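Local coordinates for protein fructokinase (Vibrio cholerae serotype O1, PDB 5EYN) that catalyses the ATP-dependent phosphorylation of fructose, as a fructokinase of the PfkB family of carbohydrate kinases, at residues A[47-52]-A[306-311]; A[139-144]-A[169-174]; A[200-205]-A[229-234]. All coordinates share one frame; numbering follows the deposited sequence.

In the fold
All three contacts are buried, but their chemistry differs with place. Interaction 2 is the most central, about 6 Å centre to centre from the chain's middle, against about 10 and 12 Å for interactions 1 and 3. Interactions 2 and 3 are parallel strand pairs of one central sheet, where strands 168-172 and 199-203 are neighbours. Both have a backbone ladder, to which interaction 2 adds side-chain hydrogen bonds and a calcium ligand, and interaction 3 apolar packing. Interaction 1 instead sets a helix against a loop by van der Waals packing, with no hydrogen bond. Along the sequence, both other contacts fall within the loop it closes. Interactions 1 and 2 touch the fructose, interaction 3 the ADP.

Interaction 1: residues A[47-52]-A[306-311]; sequences PANVAV and KGAMTA. With NA (sodium ion), chain F; FRU (beta-D-fructofuranose), chain B.
Asn49 lays its carboxamide against Ala308 and Met309, and this is where the contact is tightest: ND2 of Asn49 is 3.3 Å from CB of Ala308, while OD1 of Asn49 is 3.4 Å from CE of Met309. The Met309 side chain, extended beyond CG (chi2 -178°), crosses both Asn49 and Val52 at about a right angle. Its methyl CE comes 3.8 Å from CB of Ala48, and SD lies 3.8 Å from CG2 of Val52. No hydrogen bond joins helix 47-52 to 306-311. ND2 of Asn49 is instead hydrogen-bonded to Asp266 OD2, itself a partner of the sugar, and also donates to fructose O4 at 3.2 Å, which puts this packing beside the fructose site. The far side of the loop is looser and wetter. There sodium is bound by Gly307 O at 2.1 Å, two waters and the carbonyls of Ala302 and Gln305. Thr310 and Ala311 are partly exposed. On the packed side, helix 71-82 meets Met309 through Met76 and Thr79 and Val52 through Leu80, and Pro43 of strand 38-44 touches Met309. Strand 21-24 meets the helix through Val50 and Ala51, which do not touch 306-311.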
loop_
_atom_site.group_PDB
_atom_site.type_symbol
_atom_site.label_atom_id
_atom_site.label_comp_id
_atom_site.label_asym_id
_atom_site.label_seq_id
_atom_site.Cartn_x
_atom_site.Cartn_y
_atom_site.Cartn_z
ATOM N N PRO A 47 -8.008 -1.685 16.301
ATOM C CA PRO A 47 -7.582 -1.525 17.699
ATOM C C PRO A 47 -6.954 -0.153 17.988
ATOM O O PRO A 47 -7.065 0.354 19.105
ATOM C CB PRO A 47 -6.579 -2.665 17.894
ATOM C CG PRO A 47 -6.158 -3.044 16.556
ATOM C CD PRO A 47 -7.293 -2.780 15.626
ATOM N N ALA A 48 -6.310 0.449 16.995
ATOM C CA ALA A 48 -5.782 1.808 17.169
ATOM C C ALA A 48 -6.928 2.806 17.337
ATOM O O ALA A 48 -6.875 3.708 18.179
ATOM C CB ALA A 48 -4.901 2.183 15.991
ATOM N N ASN A 49 -7.977 2.617 16.545
ATOM C CA ASN A 49 -9.169 3.449 16.632
ATOM C C ASN A 49 -9.771 3.356 18.012
ATOM O O ASN A 49 -10.145 4.368 18.615
ATOM C CB ASN A 49 -10.203 2.993 15.598
ATOM C CG ASN A 49 -9.740 3.167 14.167
ATOM O OD1 ASN A 49 -8.880 3.987 13.866
ATOM N ND2 ASN A 49 -10.343 2.404 13.272
ATOM N N VAL A 50 -9.891 2.140 18.542
ATOM C CA VAL A 50 -10.432 1.962 19.880
ATOM C C VAL A 50 -9.559 2.655 20.931
ATOM O O VAL A 50 -10.064 3.312 21.859
ATOM C CB VAL A 50 -10.613 0.471 20.215
ATOM C CG1 VAL A 50 -11.111 0.317 21.633
ATOM C CG2 VAL A 50 -11.606 -0.180 19.247
ATOM N N ALA A 51 -8.249 2.496 20.791
ATOM C CA ALA A 51 -7.318 3.108 21.727
ATOM C C ALA A 51 -7.528 4.614 21.763
ATOM O O ALA A 51 -7.584 5.219 22.828
ATOM C CB ALA A 51 -5.880 2.792 21.350
ATOM N N VAL A 52 -7.624 5.231 20.592
ATOM C CA VAL A 52 -7.765 6.666 20.513
ATOM C C VAL A 52 -9.140 7.069 21.048
ATOM O O VAL A 52 -9.254 8.091 21.716
ATOM C CB VAL A 52 -7.533 7.144 19.080
ATOM C CG1 VAL A 52 -7.900 8.606 18.910
ATOM C CG2 VAL A 52 -6.068 6.945 18.698
ATOM N N LYS A 306 -14.868 12.198 7.843
ATOM C CA LYS A 306 -14.067 11.172 7.192
ATOM C C LYS A 306 -12.876 10.826 8.062
ATOM O O LYS A 306 -12.241 11.665 8.686
ATOM C CB LYS A 306 -13.585 11.668 5.832
ATOM C CG LYS A 306 -14.669 11.679 4.776
ATOM C CD LYS A 306 -14.140 12.107 3.405
ATOM C CE LYS A 306 -15.232 12.127 2.373
ATOM N NZ LYS A 306 -14.680 12.434 1.034
ATOM N N GLY A 307 -12.572 9.530 8.088
ATOM C CA GLY A 307 -11.476 8.976 8.873
ATOM C C GLY A 307 -12.058 8.349 10.119
ATOM O O GLY A 307 -12.953 8.894 10.750
ATOM N N ALA A 308 -11.563 7.171 10.480
ATOM C CA ALA A 308 -12.058 6.469 11.661
ATOM C C ALA A 308 -11.867 7.267 12.939
ATOM O O ALA A 308 -12.680 7.176 13.843
ATOM C CB ALA A 308 -11.370 5.122 11.794
ATOM N N MET A 309 -10.781 8.021 13.024
ATOM C CA MET A 309 -10.445 8.664 14.283
ATOM C C MET A 309 -10.892 10.113 14.365
ATOM O O MET A 309 -10.919 10.701 15.434
ATOM C CB MET A 309 -8.942 8.651 14.514
ATOM C CG MET A 309 -8.361 7.281 14.658
ATOM S SD MET A 309 -6.597 7.379 14.969
ATOM C CE MET A 309 -6.188 5.639 15.099
ATOM N N THR A 310 -11.206 10.711 13.223
ATOM C CA THR A 310 -11.297 12.171 13.154
ATOM C C THR A 310 -12.312 12.744 14.130
ATOM O O THR A 310 -12.025 13.736 14.810
ATOM C CB THR A 310 -11.638 12.581 11.737
ATOM O OG1 THR A 310 -10.726 11.918 10.846
ATOM C CG2 THR A 310 -11.503 14.080 11.587
ATOM N N ALA A 311 -13.491 12.139 14.189
ATOM C CA ALA A 311 -14.590 12.672 14.986
ATOM C C ALA A 311 -14.853 11.876 16.258
ATOM O O ALA A 311 -15.901 12.007 16.878
ATOM C CB ALA A 311 -15.851 12.773 14.122
HETATM NA NA NA F . -14.959 9.387 11.106
HETATM C C1 FRU B . -8.888 -2.835 9.707
HETATM C C2 FRU B . -9.850 -1.725 9.307
HETATM C C3 FRU B . -9.258 -0.350 9.078
HETATM C C4 FRU B . -10.276 0.601 9.614
HETATM C C5 FRU B . -10.933 -0.221 10.666
HETATM C C6 FRU B . -12.395 0.089 10.874
HETATM O O1 FRU B . -8.353 -2.609 10.974
HETATM O O2 FRU B . -10.477 -2.151 8.135
HETATM O O3 FRU B . -8.962 -0.226 7.719
HETATM O O4 FRU B . -9.735 1.747 10.178
HETATM O O5 FRU B . -10.781 -1.591 10.335
HETATM O O6 FRU B . -12.962 -0.734 11.864
HETATM O O HOH W 1 -14.396 9.566 13.390
HETATM O O HOH W 2 -15.774 7.836 10.166
#

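Interaction 2: residues A[139-144]-A[169-174]; sequences LHVCSI and VSFDPN. With CA (calcium ion), chain C; FRU (beta-D-fructofuranose), chain B.
Leu139 O accepts from Ser170 N at 2.8 Å with an almost straight N-H...O angle of 175°, one rung of a parallel ladder. Val141 serves both ways: its N donates to Ser170 O and its O accepts from Asp172 N. On the face carrying His140, Ser170 and Asp172, the Ser170 hydroxyl meets the imidazole at its edge, 2.8 Å between OG and ND1, and either could be the donor. At NE2, a water bridges to Asp172 OD2. The strands belong to a beta-alpha-beta crossover through helix 151-165, and their C-terminal ends open onto the active site. There Ser143 OG sits between its backbone N and carbonyl carbon (chi1 71°), which brings it to 2.6 Å from Pro173 O; Ser143 N bonds the same oxygen from the opposite face of the carbonyl plane. Asn174 divides its amide: OD1 binds calcium at 2.3 Å, while ND2 donates to Asp266 OD1 and also to Cys142 SG at 3.5 Å, the sulfur lying in the amide plane and the bond straight (177°). A calcium-bound water donates to Asp172 OD1, which puts Asp172 in the second shell of the calcium, and another water links Ile144 N to Asn174 O.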
loop_
_atom_site.group_PDB
_atom_site.type_symbol
_atom_site.label_atom_id
_atom_site.label_comp_id
_atom_site.label_asym_id
_atom_site.label_seq_id
_atom_site.Cartn_x
_atom_site.Cartn_y
_atom_site.Cartn_z
ATOM N N LEU A 139 -8.094 -6.152 27.903
ATOM C CA LEU A 139 -7.422 -6.372 26.630
ATOM C C LEU A 139 -8.494 -6.460 25.557
ATOM O O LEU A 139 -9.417 -7.262 25.680
ATOM C CB LEU A 139 -6.625 -7.678 26.662
ATOM C CG LEU A 139 -5.989 -8.111 25.339
ATOM C CD1 LEU A 139 -4.898 -7.161 24.932
ATOM C CD2 LEU A 139 -5.441 -9.526 25.484
ATOM N N HIS A 140 -8.377 -5.638 24.514
ATOM C CA HIS A 140 -9.289 -5.706 23.381
ATOM C C HIS A 140 -8.566 -6.139 22.114
ATOM O O HIS A 140 -7.475 -5.646 21.810
ATOM C CB HIS A 140 -9.943 -4.350 23.144
ATOM C CG HIS A 140 -10.879 -4.328 21.988
ATOM N ND1 HIS A 140 -12.108 -4.953 22.020
ATOM C CD2 HIS A 140 -10.751 -3.808 20.742
ATOM C CE1 HIS A 140 -12.708 -4.798 20.852
ATOM N NE2 HIS A 140 -11.913 -4.094 20.062
ATOM N N VAL A 141 -9.208 -7.064 21.402
ATOM C CA VAL A 141 -8.668 -7.736 20.225
ATOM C C VAL A 141 -9.713 -7.775 19.117
ATOM O O VAL A 141 -10.902 -7.893 19.403
ATOM C CB VAL A 141 -8.261 -9.226 20.601
ATOM C CG1 VAL A 141 -7.765 -10.016 19.399
ATOM C CG2 VAL A 141 -7.238 -9.237 21.727
ATOM N N CYS A 142 -9.249 -7.692 17.867
ATOM C CA CYS A 142 -10.064 -7.905 16.667
ATOM C C CYS A 142 -9.500 -9.061 15.860
ATOM O O CYS A 142 -8.369 -9.494 16.083
ATOM C CB CYS A 142 -10.125 -6.651 15.795
ATOM S SG CYS A 142 -10.854 -5.206 16.609
ATOM N N SER A 143 -10.274 -9.560 14.914
ATOM C CA SER A 143 -9.873 -10.785 14.245
ATOM C C SER A 143 -8.678 -10.668 13.327
ATOM O O SER A 143 -8.065 -11.691 13.039
ATOM C CB SER A 143 -11.029 -11.427 13.499
ATOM O OG SER A 143 -11.361 -10.669 12.370
ATOM N N ILE A 144 -8.320 -9.494 12.834
ATOM C CA ILE A 144 -7.155 -9.409 11.985
ATOM C C ILE A 144 -5.928 -9.917 12.750
ATOM O O ILE A 144 -5.021 -10.507 12.160
ATOM C CB ILE A 144 -6.965 -7.993 11.418
ATOM C CG1 ILE A 144 -7.837 -7.839 10.180
ATOM C CG2 ILE A 144 -5.496 -7.713 11.068
ATOM C CD1 ILE A 144 -7.743 -6.478 9.528
ATOM N N VAL A 169 -11.213 -9.596 28.946
ATOM C CA VAL A 169 -10.959 -9.676 27.520
ATOM C C VAL A 169 -12.183 -9.266 26.727
ATOM O O VAL A 169 -13.277 -9.784 26.926
ATOM C CB VAL A 169 -10.556 -11.112 27.123
ATOM C CG1 VAL A 169 -10.374 -11.207 25.615
ATOM C CG2 VAL A 169 -9.298 -11.524 27.857
ATOM N N SER A 170 -11.970 -8.308 25.833
ATOM C CA SER A 170 -12.976 -7.848 24.900
ATOM C C SER A 170 -12.563 -8.269 23.493
ATOM O O SER A 170 -11.399 -8.162 23.128
ATOM C CB SER A 170 -13.069 -6.324 25.004
ATOM O OG SER A 170 -13.875 -5.728 24.001
ATOM N N PHE A 171 -13.522 -8.735 22.707
ATOM C CA PHE A 171 -13.267 -9.180 21.349
ATOM C C PHE A 171 -14.339 -8.635 20.420
ATOM O O PHE A 171 -15.534 -8.724 20.716
ATOM C CB PHE A 171 -13.242 -10.718 21.323
ATOM C CG PHE A 171 -12.927 -11.322 19.976
ATOM C CD1 PHE A 171 -11.790 -10.965 19.288
ATOM C CD2 PHE A 171 -13.766 -12.266 19.411
ATOM C CE1 PHE A 171 -11.503 -11.509 18.063
ATOM C CE2 PHE A 171 -13.469 -12.831 18.199
ATOM C CZ PHE A 171 -12.347 -12.436 17.517
ATOM N N ASP A 172 -13.898 -8.035 19.322
ATOM C CA ASP A 172 -14.783 -7.566 18.260
ATOM C C ASP A 172 -14.263 -8.225 16.995
ATOM O O ASP A 172 -13.222 -7.836 16.489
ATOM C CB ASP A 172 -14.703 -6.039 18.147
ATOM C CG ASP A 172 -15.477 -5.471 16.984
ATOM O OD1 ASP A 172 -16.036 -6.233 16.185
ATOM O OD2 ASP A 172 -15.481 -4.231 16.877
ATOM N N PRO A 173 -14.953 -9.266 16.521
ATOM C CA PRO A 173 -14.422 -9.959 15.343
ATOM C C PRO A 173 -13.992 -8.990 14.230
ATOM O O PRO A 173 -12.889 -9.126 13.715
ATOM C CB PRO A 173 -15.569 -10.888 14.957
ATOM C CG PRO A 173 -16.162 -11.276 16.301
ATOM C CD PRO A 173 -16.069 -10.007 17.143
ATOM N N ASN A 174 -14.815 -8.023 13.868
ATOM C CA ASN A 174 -14.381 -7.017 12.913
ATOM C C ASN A 174 -13.790 -7.703 11.682
ATOM O O ASN A 174 -12.633 -7.506 11.303
ATOM C CB ASN A 174 -13.351 -6.084 13.556
ATOM C CG ASN A 174 -13.699 -4.647 13.404
ATOM O OD1 ASN A 174 -14.519 -4.272 12.557
ATOM N ND2 ASN A 174 -13.123 -3.828 14.264
HETATM CA CA CA C . -16.626 -3.324 12.745
HETATM C C1 FRU B . -8.888 -2.835 9.707
HETATM C C2 FRU B . -9.850 -1.725 9.307
HETATM C C3 FRU B . -9.258 -0.350 9.078
HETATM C C4 FRU B . -10.276 0.601 9.614
HETATM C C5 FRU B . -10.933 -0.221 10.666
HETATM C C6 FRU B . -12.395 0.089 10.874
HETATM O O1 FRU B . -8.353 -2.609 10.974
HETATM O O2 FRU B . -10.477 -2.151 8.135
HETATM O O3 FRU B . -8.962 -0.226 7.719
HETATM O O4 FRU B . -9.735 1.747 10.178
HETATM O O5 FRU B . -10.781 -1.591 10.335
HETATM O O6 FRU B . -12.962 -0.734 11.864
HETATM O O HOH W 3 -13.180 -2.946 17.673
HETATM O O HOH W 4 -10.104 -7.265 12.547
HETATM O O HOH W 5 -17.501 -5.197 14.184
HETATM O O HOH W 6 -16.025 -2.459 14.866
HETATM O O HOH W 7 -18.759 -2.176 12.605
HETATM O O HOH W 8 -16.937 -4.899 10.920
#

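Interaction 3: residues A[200-205]-A[229-234]; sequences VKFSEE and PLVVVT. With ADP (adenosine-5'-diphosphate), chain E.
Val200 and Val231, Lys201 and Val232, Phe202 and Val233, and Ser203 and Thr234 pair as two parallel strands, neighbours in the central sheet of this ribokinase-like fold; their axes approach to 4.6 Å and are turned by 20°. Helices 204-211 and 216-222 lie in the connection. The backbone bonds form a regular ladder: Val200 N to Leu230 O, Val232 N to Val200 O, Phe202 N to Val232 O and Thr234 N to Phe202 O, all between 2.8 and 3.0 Å. A last bond, from Glu204 N to Thr234 O, is weak at 3.2 Å and bent to 135°. Here the chain turns into helix 204-211: the N-cap Ser203 side chain caps a backbone N early in the helix, while its own N is bonded to Glu206 OE2, consistent with a capping box.

Apolar packing fills the face of Val200, Phe202, Val231 and Val233. With CG anti to its carbonyl carbon (chi1 -59°), the Phe202 ring leans back along its strand, where Val200 CG1 lies over one face toward the rim. Val231 CG1 meets the ring at its edge, 3.9 Å from CE2 of Phe202. Val233 CG1 reaches 3.6 Å from CA of Glu204. Leu207 and Leu210 cover Phe202.

The other face leads to the nucleotide. Lys201, bent at chi2, directs its amine toward the active site, where NZ makes a long, weak ion pair with Asp172. Thr234 packs beside the ADP ribose, its CB 3.3 Å from O3', while its CG2 sits unusually close, 3.3 Å, to CE of Lys201.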
loop_
_atom_site.group_PDB
_atom_site.type_symbol
_atom_site.label_atom_id
_atom_site.label_comp_id
_atom_site.label_asym_id
_atom_site.label_seq_id
_atom_site.Cartn_x
_atom_site.Cartn_y
_atom_site.Cartn_z
ATOM N N VAL A 200 -18.101 -9.566 23.923
ATOM C CA VAL A 200 -17.966 -9.729 22.486
ATOM C C VAL A 200 -18.967 -8.792 21.826
ATOM O O VAL A 200 -20.138 -8.750 22.219
ATOM C CB VAL A 200 -18.228 -11.177 22.034
ATOM C CG1 VAL A 200 -18.021 -11.306 20.532
ATOM C CG2 VAL A 200 -17.342 -12.134 22.796
ATOM N N LYS A 201 -18.486 -8.040 20.842
ATOM C CA LYS A 201 -19.311 -7.141 20.045
ATOM C C LYS A 201 -19.305 -7.654 18.615
ATOM O O LYS A 201 -18.237 -7.896 18.048
ATOM C CB LYS A 201 -18.764 -5.719 20.113
ATOM C CG LYS A 201 -19.561 -4.691 19.297
ATOM C CD LYS A 201 -19.159 -4.688 17.811
ATOM C CE LYS A 201 -19.440 -3.400 17.093
ATOM N NZ LYS A 201 -18.690 -3.322 15.824
ATOM N N PHE A 202 -20.506 -7.839 18.077
ATOM C CA PHE A 202 -20.711 -8.248 16.696
ATOM C C PHE A 202 -21.535 -7.179 16.016
ATOM O O PHE A 202 -22.407 -6.603 16.644
ATOM C CB PHE A 202 -21.584 -9.507 16.593
ATOM C CG PHE A 202 -21.070 -10.735 17.303
ATOM C CD1 PHE A 202 -20.233 -11.624 16.656
ATOM C CD2 PHE A 202 -21.526 -11.048 18.562
ATOM C CE1 PHE A 202 -19.818 -12.786 17.274
ATOM C CE2 PHE A 202 -21.120 -12.220 19.185
ATOM C CZ PHE A 202 -20.257 -13.082 18.541
ATOM N N SER A 203 -21.349 -6.977 14.720
ATOM C CA SER A 203 -22.423 -6.401 13.943
ATOM C C SER A 203 -23.439 -7.512 13.711
ATOM O O SER A 203 -23.127 -8.704 13.835
ATOM C CB SER A 203 -21.934 -5.871 12.603
ATOM O OG SER A 203 -21.670 -6.955 11.741
ATOM N N GLU A 204 -24.658 -7.126 13.368
ATOM C CA GLU A 204 -25.706 -8.098 13.082
ATOM C C GLU A 204 -25.225 -9.068 12.006
ATOM O O GLU A 204 -25.416 -10.280 12.101
ATOM C CB GLU A 204 -26.970 -7.360 12.624
ATOM C CG GLU A 204 -28.124 -8.242 12.208
ATOM C CD GLU A 204 -29.380 -7.439 11.898
ATOM O OE1 GLU A 204 -29.361 -6.199 12.086
ATOM O OE2 GLU A 204 -30.380 -8.051 11.474
ATOM N N GLU A 205 -24.592 -8.522 10.978
ATOM C CA GLU A 205 -24.124 -9.333 9.870
ATOM C C GLU A 205 -23.023 -10.310 10.315
ATOM O O GLU A 205 -23.020 -11.466 9.938
ATOM C CB GLU A 205 -23.635 -8.409 8.750
ATOM C CG GLU A 205 -24.740 -7.545 8.103
ATOM C CD GLU A 205 -25.233 -6.351 8.941
ATOM O OE1 GLU A 205 -24.585 -5.941 9.934
ATOM O OE2 GLU A 205 -26.299 -5.803 8.568
ATOM N N PRO A 229 -20.318 -13.395 29.122
ATOM C CA PRO A 229 -20.938 -12.491 30.093
ATOM C C PRO A 229 -21.685 -11.322 29.445
ATOM O O PRO A 229 -22.781 -10.988 29.888
ATOM C CB PRO A 229 -19.747 -12.006 30.919
ATOM C CG PRO A 229 -18.768 -13.113 30.830
ATOM C CD PRO A 229 -18.901 -13.636 29.432
ATOM N N LEU A 230 -21.110 -10.733 28.405
ATOM C CA LEU A 230 -21.746 -9.620 27.727
ATOM C C LEU A 230 -21.544 -9.719 26.234
ATOM O O LEU A 230 -20.414 -9.748 25.757
ATOM C CB LEU A 230 -21.172 -8.299 28.223
ATOM C CG LEU A 230 -21.601 -7.034 27.474
ATOM C CD1 LEU A 230 -23.122 -6.868 27.475
ATOM C CD2 LEU A 230 -20.935 -5.823 28.089
ATOM N N VAL A 231 -22.651 -9.771 25.501
ATOM C CA VAL A 231 -22.633 -9.737 24.049
ATOM C C VAL A 231 -23.395 -8.497 23.631
ATOM O O VAL A 231 -24.486 -8.214 24.132
ATOM C CB VAL A 231 -23.296 -10.987 23.428
ATOM C CG1 VAL A 231 -23.493 -10.815 21.939
ATOM C CG2 VAL A 231 -22.459 -12.227 23.690
ATOM N N VAL A 232 -22.809 -7.745 22.711
ATOM C CA VAL A 232 -23.473 -6.597 22.149
ATOM C C VAL A 232 -23.525 -6.808 20.646
ATOM O O VAL A 232 -22.523 -7.172 20.039
ATOM C CB VAL A 232 -22.719 -5.316 22.480
ATOM C CG1 VAL A 232 -23.417 -4.127 21.852
ATOM C CG2 VAL A 232 -22.615 -5.150 23.974
ATOM N N VAL A 233 -24.699 -6.623 20.059
ATOM C CA VAL A 233 -24.862 -6.724 18.624
ATOM C C VAL A 233 -25.262 -5.349 18.132
ATOM O O VAL A 233 -26.340 -4.846 18.479
ATOM C CB VAL A 233 -25.958 -7.739 18.228
ATOM C CG1 VAL A 233 -26.000 -7.898 16.707
ATOM C CG2 VAL A 233 -25.727 -9.076 18.917
ATOM N N THR A 234 -24.404 -4.727 17.332
ATOM C CA THR A 234 -24.723 -3.409 16.815
ATOM C C THR A 234 -25.716 -3.516 15.669
ATOM O O THR A 234 -25.679 -4.453 14.861
ATOM C CB THR A 234 -23.464 -2.633 16.396
ATOM O OG1 THR A 234 -22.740 -3.379 15.418
ATOM C CG2 THR A 234 -22.570 -2.378 17.606
HETATM P PB ADP E . -18.608 0.483 11.590
HETATM O O1B ADP E . -17.342 1.074 12.152
HETATM O O2B ADP E . -18.409 -0.977 11.253
HETATM O O3B ADP E . -18.981 1.248 10.345
HETATM P PA ADP E . -21.291 0.470 12.341
HETATM O O1A ADP E . -21.486 1.368 11.131
HETATM O O2A ADP E . -21.513 -0.953 11.879
HETATM O O3A ADP E . -19.758 0.633 12.682
HETATM O "O5'" ADP E . -22.336 0.771 13.518
HETATM C "C5'" ADP E . -21.969 0.675 14.850
HETATM C "C4'" ADP E . -22.633 1.658 15.785
HETATM O "O4'" ADP E . -22.466 2.973 15.303
HETATM C "C3'" ADP E . -24.089 1.461 16.016
HETATM O "O3'" ADP E . -24.322 0.509 17.009
HETATM C "C2'" ADP E . -24.502 2.810 16.448
HETATM O "O2'" ADP E . -24.161 3.089 17.753
HETATM C "C1'" ADP E . -23.657 3.656 15.582
HETATM N N9 ADP E . -24.265 4.022 14.335
HETATM C C8 ADP E . -24.003 3.529 13.110
HETATM N N7 ADP E . -24.749 4.142 12.203
HETATM C C5 ADP E . -25.511 5.049 12.816
HETATM C C6 ADP E . -26.456 5.978 12.414
HETATM N N6 ADP E . -26.829 6.105 11.040
HETATM N N1 ADP E . -27.037 6.751 13.327
HETATM C C2 ADP E . -26.732 6.684 14.635
HETATM N N3 ADP E . -25.814 5.791 15.072
HETATM C C4 ADP E . -25.209 4.986 14.188
#